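Local coordinates for ABC transporter substrate-binding protein (Rhizobium radiobacter, PDB 6TFX) that binds the opine mannopinic acid as the solute-binding protein of an ABC transporter, probably delivering it for import into the bacterium, at residues G145-K150 with V165-F170; R290-V295 with L301-D306; P340-L345 with V365-W370. All blocks are in the same frame, centred on the assembly; numbering follows the deposited sequence.

Contact 1. Residues G145-K150 with V165-F170; sequences GFIIPK and VGFGPF
P149 meets V165 where two loops come together at the two ends of helix 150-156. The ring atom CG of P149 lies 3.7 Å from CG1 of V165, and the two side chains pass each other at a slant. CG1 of V165 is anti to the backbone N (chi1 178°), beside its own carbonyl carbon, and the P149 ring touches both that methyl and the carbonyl. CD of P149 stands 3.2 Å from O of V165. This oxygen is buried and has no hydrogen-bond partner in the model, so apolar ring carbons cover a polar atom here.

I147 makes the second apolar touch. Its branch carbon CB is 3.9 Å from CE2 of F167 and meets the ring obliquely. The outer end of the isoleucine side chain, CD1, leads away from the other segment. No direct hydrogen bond joins the two segments. One water bridges them instead: it donates to O of I147 at 2.8 Å and accepts from N of F167 at 3.0 Å. The same water sits over one face of the F167 ring, toward its rim.

P149 is the N-cap residue of helix 150-156, and V165 also packs on A152 and R156 of that helix. Helix 88-98 lies against the first loop, with S94 touching I147. The second loop leads directly into strand 170-176.

Contact 2. Residues R290-V295 with L301-D306; sequences RAVPSV and LGFDPD
F303 reaches into the corner formed by V292, P293 and S294, in a loop-on-loop contact beyond the end of strand 289-291. The chain turns back on itself here, and an Asx turn at D304 shapes the returning segment. A chi1 of 177° sends CG of F303 away from its backbone N, which brings the far end of the ring, CE1 and CZ, up to residues 292-294. CE1 of F303 then lies 3.6 Å from CG1 of V292, the methyl that is anti to the valine backbone N (chi1 -179°).

P293 comes at the ring from its edge. Its CD lies close to the ring plane, 3.8 Å from CZ of F303, and the two side chains are nearly perpendicular. The proline ring also meets backbone: its CG is 3.4 Å from O of P305.

S294 uses its CB against the ring and against O of D304. Its hydroxyl bonds Q445 of helix 434-450, whose side chain also bonds the backbone of G302 and D304. OD2 of D304 forms a salt bridge with K446 of the same helix. The other carboxylate oxygen closes the Asx turn: N of D306 donates to OD1 of D304 at 3.0 Å, coming from 56° above the carboxylate plane.

Contact 3. Residues P340-L345 with V365-W370; sequences PGLESL and VEHAAW. With N72 ((2~{R})-2-[[(3~{R},4~{R},5~{S})-3,4,5,6-tetrakis(oxidanyl)-2-oxidanylidene-hexyl]amino]pentanedioic acid), chain C.
The N-terminal turns of helices 340-353 and 367-374 face each other at L342 and H367, whose CA atoms are 9.1 Å apart. L342 bridges the two helices. Its CD1 meets CE1 of H367 at 3.8 Å, the two side chains crossing at about a right angle, and also lies 4.2 Å from CZ3 of W370. Both rings are met obliquely. A chi1 of -171° swings the imidazole of H367 out from the helix, NE2 first, toward the bound mannopinic acid. NE2 donates to the ligand carboxylate oxygen OXT at 2.8 Å and 161°, near the imidazole plane. ND1 bonds OG of S337, so the ring is held at both nitrogens. CG and CD2 of L342 pack on ligand carbon CAG, each at 3.8 Å. Thus one leucine touches the sugar-derived chain while the histidine grips the amino-acid end. L342 and H367 belong to the ligand pocket, as does G341.

E366 caps helix 367-374: OE2 accepts from N of A368 and OE1 from N of A369. Strand 330-337 packs against both helices: V335 O accepts from NE1 of W370, and S337 touches L342 and W370. N251 of strand 240-255 touches L342 and also bonds the ligand.

From the N terminus, contact 1 comes first and closes a short excursion through helix 150-156, just before strand 170-176. Contact 2 opens at the end of strand 289-291 and closes the tightest loop, with five residues between its segments and no helix or strand among them. Contact 3 encloses the rest of helix 340-353 and most of strand 358-365, and brings the starts of helices 340-353 and 367-374 together. The three are in series; none nests in or crosses another. Contacts 1 and 2 lie on opposite sides of the chain's centre, with centres 35 Å apart. Contacts 2 and 3 come nearer, about 9 Å between nearest atoms, and both border strand 240-255. Only contact 3 touches the ligand.

Contact 1. Residues G145-K150 with V165-F170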
loop_
_atom_site.group_PDB
_atom_site.type_symbol
_atom_site.label_atom_id
_atom_site.label_comp_id
_atom_site.label_asym_id
_atom_site.label_seq_id
_atom_site.Cartn_x
_atom_site.Cartn_y
_atom_site.Cartn_z
ATOM N N GLY A 145 6.941 8.622 -6.087
ATOM C CA GLY A 145 6.700 9.609 -7.142
ATOM C C GLY A 145 6.417 11.026 -6.661
ATOM O O GLY A 145 6.589 12.000 -7.407
ATOM N N PHE A 146 5.973 11.162 -5.404
ATOM C CA PHE A 146 5.603 12.482 -4.885
ATOM C C PHE A 146 6.800 13.414 -4.843
ATOM O O PHE A 146 7.899 12.984 -4.485
ATOM C CB PHE A 146 5.067 12.345 -3.471
ATOM C CG PHE A 146 3.728 11.648 -3.393
ATOM C CD1 PHE A 146 2.555 12.317 -3.743
ATOM C CD2 PHE A 146 3.625 10.368 -2.858
ATOM C CE1 PHE A 146 1.300 11.705 -3.593
ATOM C CE2 PHE A 146 2.367 9.744 -2.727
ATOM C CZ PHE A 146 1.218 10.415 -3.098
ATOM N N ILE A 147 6.568 14.695 -5.175
ATOM C CA ILE A 147 7.627 15.700 -5.192
ATOM C C ILE A 147 7.618 16.501 -3.896
ATOM O O ILE A 147 6.576 16.975 -3.459
ATOM C CB ILE A 147 7.520 16.607 -6.441
ATOM C CG1 ILE A 147 7.437 15.780 -7.750
ATOM C CG2 ILE A 147 8.654 17.656 -6.494
ATOM C CD1 ILE A 147 8.628 14.794 -8.017
ATOM N N ILE A 148 8.801 16.666 -3.310
ATOM C CA ILE A 148 8.978 17.457 -2.087
ATOM C C ILE A 148 9.933 18.655 -2.336
ATOM O O ILE A 148 10.691 18.626 -3.316
ATOM C CB ILE A 148 9.418 16.611 -0.867
ATOM C CG1 ILE A 148 10.908 16.190 -0.962
ATOM C CG2 ILE A 148 8.489 15.403 -0.683
ATOM C CD1 ILE A 148 11.426 15.402 0.250
ATOM N N PRO A 149 9.919 19.687 -1.456
ATOM C CA PRO A 149 10.764 20.865 -1.707
ATOM C C PRO A 149 12.179 20.655 -1.201
ATOM O O PRO A 149 12.377 20.303 -0.041
ATOM C CB PRO A 149 10.049 22.014 -0.970
ATOM C CG PRO A 149 8.889 21.390 -0.247
ATOM C CD PRO A 149 9.053 19.903 -0.278
ATOM N N LYS A 150 13.159 20.885 -2.083
ATOM C CA LYS A 150 14.574 20.771 -1.753
ATOM C C LYS A 150 14.896 21.599 -0.503
ATOM O O LYS A 150 15.477 21.066 0.440
ATOM C CB LYS A 150 15.407 21.269 -2.950
ATOM C CG LYS A 150 16.910 21.036 -2.839
ATOM C CD LYS A 150 17.561 21.557 -4.113
ATOM C CE LYS A 150 19.030 21.250 -4.234
ATOM N NZ LYS A 150 19.560 21.735 -5.543
ATOM N N VAL A 165 5.734 19.514 3.762
ATOM C CA VAL A 165 5.439 20.632 2.869
ATOM C C VAL A 165 5.258 20.033 1.497
ATOM O O VAL A 165 6.182 19.409 0.984
ATOM C CB VAL A 165 6.572 21.685 2.818
ATOM C CG1 VAL A 165 6.225 22.808 1.831
ATOM C CG2 VAL A 165 6.870 22.250 4.207
ATOM N N GLY A 166 4.077 20.191 0.918
ATOM C CA GLY A 166 3.819 19.704 -0.439
ATOM C C GLY A 166 3.190 20.782 -1.301
ATOM O O GLY A 166 3.141 21.947 -0.885
ATOM N N PHE A 167 2.791 20.427 -2.539
ATOM C CA PHE A 167 2.065 21.388 -3.389
ATOM C C PHE A 167 0.625 20.918 -3.633
ATOM O O PHE A 167 -0.104 21.515 -4.438
ATOM C CB PHE A 167 2.796 21.734 -4.705
ATOM C CG PHE A 167 3.046 20.593 -5.649
ATOM C CD1 PHE A 167 2.008 20.047 -6.398
ATOM C CD2 PHE A 167 4.331 20.117 -5.856
ATOM C CE1 PHE A 167 2.254 19.000 -7.294
ATOM C CE2 PHE A 167 4.578 19.089 -6.762
ATOM C CZ PHE A 167 3.532 18.517 -7.453
ATOM N N GLY A 168 0.224 19.888 -2.899
ATOM C CA GLY A 168 -1.114 19.303 -2.954
ATOM C C GLY A 168 -2.182 20.239 -2.409
ATOM O O GLY A 168 -1.888 21.346 -1.904
ATOM N N PRO A 169 -3.452 19.791 -2.478
ATOM C CA PRO A 169 -4.563 20.688 -2.106
ATOM C C PRO A 169 -4.719 20.983 -0.624
ATOM O O PRO A 169 -5.403 21.947 -0.286
ATOM C CB PRO A 169 -5.806 19.969 -2.666
ATOM C CG PRO A 169 -5.397 18.507 -2.789
ATOM C CD PRO A 169 -3.929 18.553 -3.139
ATOM N N PHE A 170 -4.139 20.136 0.272
ATOM C CA PHE A 170 -4.275 20.371 1.714
ATOM C C PHE A 170 -2.916 20.383 2.370
ATOM O O PHE A 170 -2.038 19.638 1.966
ATOM C CB PHE A 170 -5.189 19.312 2.357
ATOM C CG PHE A 170 -6.587 19.370 1.776
ATOM C CD1 PHE A 170 -7.511 20.302 2.239
ATOM C CD2 PHE A 170 -6.957 18.536 0.726
ATOM C CE1 PHE A 170 -8.783 20.409 1.651
ATOM C CE2 PHE A 170 -8.236 18.626 0.157
ATOM C CZ PHE A 170 -9.127 19.578 0.602
HETATM O O HOH W 1 3.906 17.841 -3.678
#

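Contact 2. Residues R290-V295 with L301-D306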
loop_
_atom_site.group_PDB
_atom_site.type_symbol
_atom_site.label_atom_id
_atom_site.label_comp_id
_atom_site.label_asym_id
_atom_site.label_seq_id
_atom_site.Cartn_x
_atom_site.Cartn_y
_atom_site.Cartn_z
ATOM N N ARG A 290 -12.103 -11.823 -1.200
ATOM C CA ARG A 290 -12.025 -12.967 -2.105
ATOM C C ARG A 290 -10.784 -13.772 -1.796
ATOM O O ARG A 290 -9.730 -13.185 -1.542
ATOM C CB ARG A 290 -11.960 -12.525 -3.584
ATOM C CG ARG A 290 -13.237 -11.905 -4.156
ATOM C CD ARG A 290 -14.384 -12.896 -4.345
ATOM N NE ARG A 290 -15.658 -12.202 -4.543
ATOM C CZ ARG A 290 -16.128 -11.810 -5.724
ATOM N NH1 ARG A 290 -15.438 -12.046 -6.835
ATOM N NH2 ARG A 290 -17.294 -11.183 -5.805
ATOM N N ALA A 291 -10.888 -15.105 -1.836
ATOM C CA ALA A 291 -9.690 -15.941 -1.695
ATOM C C ALA A 291 -8.908 -15.775 -2.999
ATOM O O ALA A 291 -9.524 -15.622 -4.064
ATOM C CB ALA A 291 -10.080 -17.395 -1.513
ATOM N N VAL A 292 -7.571 -15.779 -2.918
ATOM C CA VAL A 292 -6.732 -15.570 -4.106
ATOM C C VAL A 292 -5.902 -16.816 -4.389
ATOM O O VAL A 292 -5.122 -17.223 -3.519
ATOM C CB VAL A 292 -5.826 -14.305 -3.949
ATOM C CG1 VAL A 292 -4.961 -14.075 -5.198
ATOM C CG2 VAL A 292 -6.670 -13.074 -3.672
ATOM N N PRO A 293 -5.999 -17.382 -5.614
ATOM C CA PRO A 293 -5.239 -18.605 -5.907
ATOM C C PRO A 293 -3.768 -18.397 -6.289
ATOM O O PRO A 293 -3.211 -19.231 -7.020
ATOM C CB PRO A 293 -6.034 -19.242 -7.046
ATOM C CG PRO A 293 -6.555 -18.043 -7.826
ATOM C CD PRO A 293 -6.902 -17.022 -6.736
ATOM N N SER A 294 -3.114 -17.342 -5.776
ATOM C CA SER A 294 -1.691 -17.102 -6.017
ATOM C C SER A 294 -1.143 -16.186 -4.944
ATOM O O SER A 294 -1.870 -15.835 -3.983
ATOM C CB SER A 294 -1.426 -16.550 -7.422
ATOM O OG SER A 294 -0.028 -16.627 -7.698
ATOM N N VAL A 295 0.124 -15.783 -5.090
ATOM C CA VAL A 295 0.834 -15.012 -4.089
ATOM C C VAL A 295 0.990 -13.530 -4.437
ATOM O O VAL A 295 1.754 -12.819 -3.779
ATOM C CB VAL A 295 2.199 -15.675 -3.778
ATOM C CG1 VAL A 295 1.998 -17.020 -3.072
ATOM C CG2 VAL A 295 3.035 -15.840 -5.059
ATOM N N LEU A 301 -1.263 -7.680 -13.995
ATOM C CA LEU A 301 -0.860 -8.237 -15.285
ATOM C C LEU A 301 0.167 -9.323 -14.889
ATOM O O LEU A 301 1.084 -9.033 -14.103
ATOM C CB LEU A 301 -0.153 -7.156 -16.137
ATOM C CG LEU A 301 0.607 -7.655 -17.363
ATOM C CD1 LEU A 301 -0.340 -8.251 -18.361
ATOM C CD2 LEU A 301 1.383 -6.515 -18.044
ATOM N N GLY A 302 -0.031 -10.548 -15.389
ATOM C CA GLY A 302 0.834 -11.677 -15.060
ATOM C C GLY A 302 0.318 -12.577 -13.939
ATOM O O GLY A 302 0.934 -13.601 -13.619
ATOM N N PHE A 303 -0.831 -12.223 -13.341
ATOM C CA PHE A 303 -1.445 -13.037 -12.284
ATOM C C PHE A 303 -1.659 -14.470 -12.774
ATOM O O PHE A 303 -2.130 -14.664 -13.909
ATOM C CB PHE A 303 -2.787 -12.411 -11.874
ATOM C CG PHE A 303 -3.524 -13.215 -10.831
ATOM C CD1 PHE A 303 -3.039 -13.299 -9.523
ATOM C CD2 PHE A 303 -4.682 -13.912 -11.163
ATOM C CE1 PHE A 303 -3.714 -14.052 -8.560
ATOM C CE2 PHE A 303 -5.360 -14.671 -10.188
ATOM C CZ PHE A 303 -4.860 -14.732 -8.899
ATOM N N ASP A 304 -1.353 -15.462 -11.920
ATOM C CA ASP A 304 -1.526 -16.883 -12.250
ATOM C C ASP A 304 -2.765 -17.412 -11.510
ATOM O O ASP A 304 -2.685 -17.684 -10.305
ATOM C CB ASP A 304 -0.285 -17.686 -11.830
ATOM C CG ASP A 304 -0.281 -19.124 -12.319
ATOM O OD1 ASP A 304 -1.305 -19.557 -12.961
ATOM O OD2 ASP A 304 0.731 -19.814 -12.098
ATOM N N PRO A 305 -3.897 -17.629 -12.204
ATOM C CA PRO A 305 -5.074 -18.182 -11.499
ATOM C C PRO A 305 -4.893 -19.643 -11.098
ATOM O O PRO A 305 -5.740 -20.178 -10.381
ATOM C CB PRO A 305 -6.222 -18.053 -12.519
ATOM C CG PRO A 305 -5.659 -17.346 -13.732
ATOM C CD PRO A 305 -4.158 -17.404 -13.643
ATOM N N ASP A 306 -3.814 -20.290 -11.564
ATOM C CA ASP A 306 -3.554 -21.709 -11.323
ATOM C C ASP A 306 -2.143 -21.932 -10.773
ATOM O O ASP A 306 -1.444 -22.853 -11.187
ATOM C CB ASP A 306 -3.838 -22.518 -12.626
ATOM C CG ASP A 306 -3.570 -24.000 -12.523
ATOM O OD1 ASP A 306 -4.100 -24.637 -11.575
ATOM O OD2 ASP A 306 -2.806 -24.529 -13.374
#

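Contact 3. Residues P340-L345 with V365-W370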
loop_
_atom_site.group_PDB
_atom_site.type_symbol
_atom_site.label_atom_id
_atom_site.label_comp_id
_atom_site.label_asym_id
_atom_site.label_seq_id
_atom_site.Cartn_x
_atom_site.Cartn_y
_atom_site.Cartn_z
ATOM N N PRO A 340 -7.156 -3.162 13.419
ATOM C CA PRO A 340 -8.232 -4.133 13.714
ATOM C C PRO A 340 -8.508 -5.199 12.666
ATOM O O PRO A 340 -8.812 -6.346 13.045
ATOM C CB PRO A 340 -9.460 -3.260 13.974
ATOM C CG PRO A 340 -8.883 -1.951 14.445
ATOM C CD PRO A 340 -7.599 -1.770 13.666
ATOM N N GLY A 341 -8.378 -4.847 11.385
ATOM C CA GLY A 341 -8.596 -5.805 10.302
ATOM C C GLY A 341 -7.543 -6.905 10.272
ATOM O O GLY A 341 -7.879 -8.079 10.067
ATOM N N LEU A 342 -6.266 -6.541 10.527
ATOM C CA LEU A 342 -5.178 -7.527 10.579
ATOM C C LEU A 342 -5.264 -8.339 11.874
ATOM O O LEU A 342 -4.955 -9.541 11.894
ATOM C CB LEU A 342 -3.791 -6.855 10.517
ATOM C CG LEU A 342 -3.355 -6.427 9.134
ATOM C CD1 LEU A 342 -2.087 -5.586 9.210
ATOM C CD2 LEU A 342 -3.161 -7.636 8.191
ATOM N N GLU A 343 -5.647 -7.683 12.968
ATOM C CA GLU A 343 -5.769 -8.387 14.232
ATOM C C GLU A 343 -6.896 -9.447 14.125
ATOM O O GLU A 343 -6.686 -10.596 14.515
ATOM C CB GLU A 343 -6.047 -7.388 15.358
ATOM C CG GLU A 343 -6.255 -8.060 16.705
ATOM C CD GLU A 343 -6.242 -7.053 17.835
ATOM O OE1 GLU A 343 -7.251 -6.323 17.976
ATOM O OE2 GLU A 343 -5.219 -6.973 18.558
ATOM N N SER A 344 -8.069 -9.065 13.574
ATOM C CA SER A 344 -9.167 -10.024 13.442
ATOM C C SER A 344 -8.787 -11.139 12.460
ATOM O O SER A 344 -9.059 -12.302 12.740
ATOM C CB SER A 344 -10.460 -9.326 13.027
ATOM O OG SER A 344 -10.286 -8.680 11.783
ATOM N N LEU A 345 -8.079 -10.801 11.360
ATOM C CA LEU A 345 -7.631 -11.841 10.421
ATOM C C LEU A 345 -6.672 -12.827 11.124
ATOM O O LEU A 345 -6.815 -14.043 10.975
ATOM C CB LEU A 345 -6.952 -11.217 9.193
ATOM C CG LEU A 345 -6.523 -12.213 8.093
ATOM C CD1 LEU A 345 -7.694 -13.100 7.605
ATOM C CD2 LEU A 345 -5.976 -11.471 6.921
ATOM N N VAL A 365 1.029 -5.804 18.676
ATOM C CA VAL A 365 1.864 -4.606 18.664
ATOM C C VAL A 365 1.143 -3.514 17.844
ATOM O O VAL A 365 0.563 -3.830 16.784
ATOM C CB VAL A 365 3.290 -4.924 18.094
ATOM C CG1 VAL A 365 4.112 -3.658 17.918
ATOM C CG2 VAL A 365 4.056 -5.890 19.002
ATOM N N GLU A 366 1.188 -2.232 18.308
ATOM C CA GLU A 366 0.608 -1.116 17.575
ATOM C C GLU A 366 1.125 -1.179 16.125
ATOM O O GLU A 366 2.315 -1.484 15.898
ATOM C CB GLU A 366 0.967 0.228 18.227
ATOM C CG GLU A 366 0.359 1.430 17.520
ATOM C CD GLU A 366 1.212 1.973 16.388
ATOM O OE1 GLU A 366 2.458 1.941 16.519
ATOM O OE2 GLU A 366 0.637 2.433 15.372
ATOM N N HIS A 367 0.235 -0.904 15.170
ATOM C CA HIS A 367 0.512 -1.100 13.736
ATOM C C HIS A 367 1.851 -0.510 13.242
ATOM O O HIS A 367 2.625 -1.223 12.581
ATOM C CB HIS A 367 -0.666 -0.559 12.909
ATOM C CG HIS A 367 -0.624 -0.883 11.443
ATOM N ND1 HIS A 367 -0.608 -2.198 10.995
ATOM C CD2 HIS A 367 -0.677 -0.057 10.366
ATOM C CE1 HIS A 367 -0.635 -2.133 9.672
ATOM N NE2 HIS A 367 -0.632 -0.866 9.244
ATOM N N ALA A 368 2.108 0.794 13.493
ATOM C CA ALA A 368 3.350 1.394 12.980
ATOM C C ALA A 368 4.595 0.773 13.627
ATOM O O ALA A 368 5.600 0.534 12.929
ATOM C CB ALA A 368 3.333 2.892 13.189
ATOM N N ALA A 369 4.518 0.468 14.942
ATOM C CA ALA A 369 5.626 -0.187 15.655
ATOM C C ALA A 369 5.847 -1.596 15.091
ATOM O O ALA A 369 6.988 -2.060 14.998
ATOM C CB ALA A 369 5.309 -0.281 17.142
ATOM N N TRP A 370 4.731 -2.305 14.768
ATOM C CA TRP A 370 4.790 -3.650 14.196
ATOM C C TRP A 370 5.521 -3.584 12.831
ATOM O O TRP A 370 6.398 -4.410 12.583
ATOM C CB TRP A 370 3.370 -4.182 14.033
ATOM C CG TRP A 370 3.257 -5.431 13.212
ATOM C CD1 TRP A 370 3.511 -6.716 13.610
ATOM C CD2 TRP A 370 2.837 -5.504 11.848
ATOM N NE1 TRP A 370 3.246 -7.592 12.578
ATOM C CE2 TRP A 370 2.815 -6.874 11.486
ATOM C CE3 TRP A 370 2.441 -4.540 10.902
ATOM C CZ2 TRP A 370 2.430 -7.307 10.204
ATOM C CZ3 TRP A 370 2.004 -4.964 9.659
ATOM C CH2 TRP A 370 2.036 -6.334 9.303
HETATM O OAB N72 C . -8.189 -7.625 7.092
HETATM C CAF N72 C . -6.945 -7.357 6.415
HETATM C CAG N72 C . -6.245 -5.992 6.728
HETATM O OAC N72 C . -7.082 -5.074 7.354
HETATM C CAH N72 C . -5.373 -5.537 5.556
HETATM O OAM N72 C . -5.488 -6.094 4.303
HETATM C CAI N72 C . -5.070 -4.180 4.952
HETATM O OAD N72 C . -6.176 -3.315 5.091
HETATM C CAJ N72 C . -3.709 -3.666 5.354
HETATM O OAE N72 C . -2.833 -4.505 5.687
HETATM C CAK N72 C . -3.434 -2.137 5.407
HETATM N N N72 C . -2.520 -1.735 4.365
HETATM C CA N72 C . -1.233 -1.222 4.648
HETATM C C N72 C . -0.691 -1.368 6.043
HETATM O O N72 C . 0.037 -2.272 6.616
HETATM C CB N72 C . -0.271 -1.584 3.514
HETATM C CG N72 C . 1.233 -1.634 3.788
HETATM C CD N72 C . 2.085 -1.325 2.554
HETATM O OE1 N72 C . 1.672 -0.550 1.632
HETATM O OE2 N72 C . 3.221 -1.842 2.472
HETATM O OXT N72 C . -1.066 -0.311 6.583
#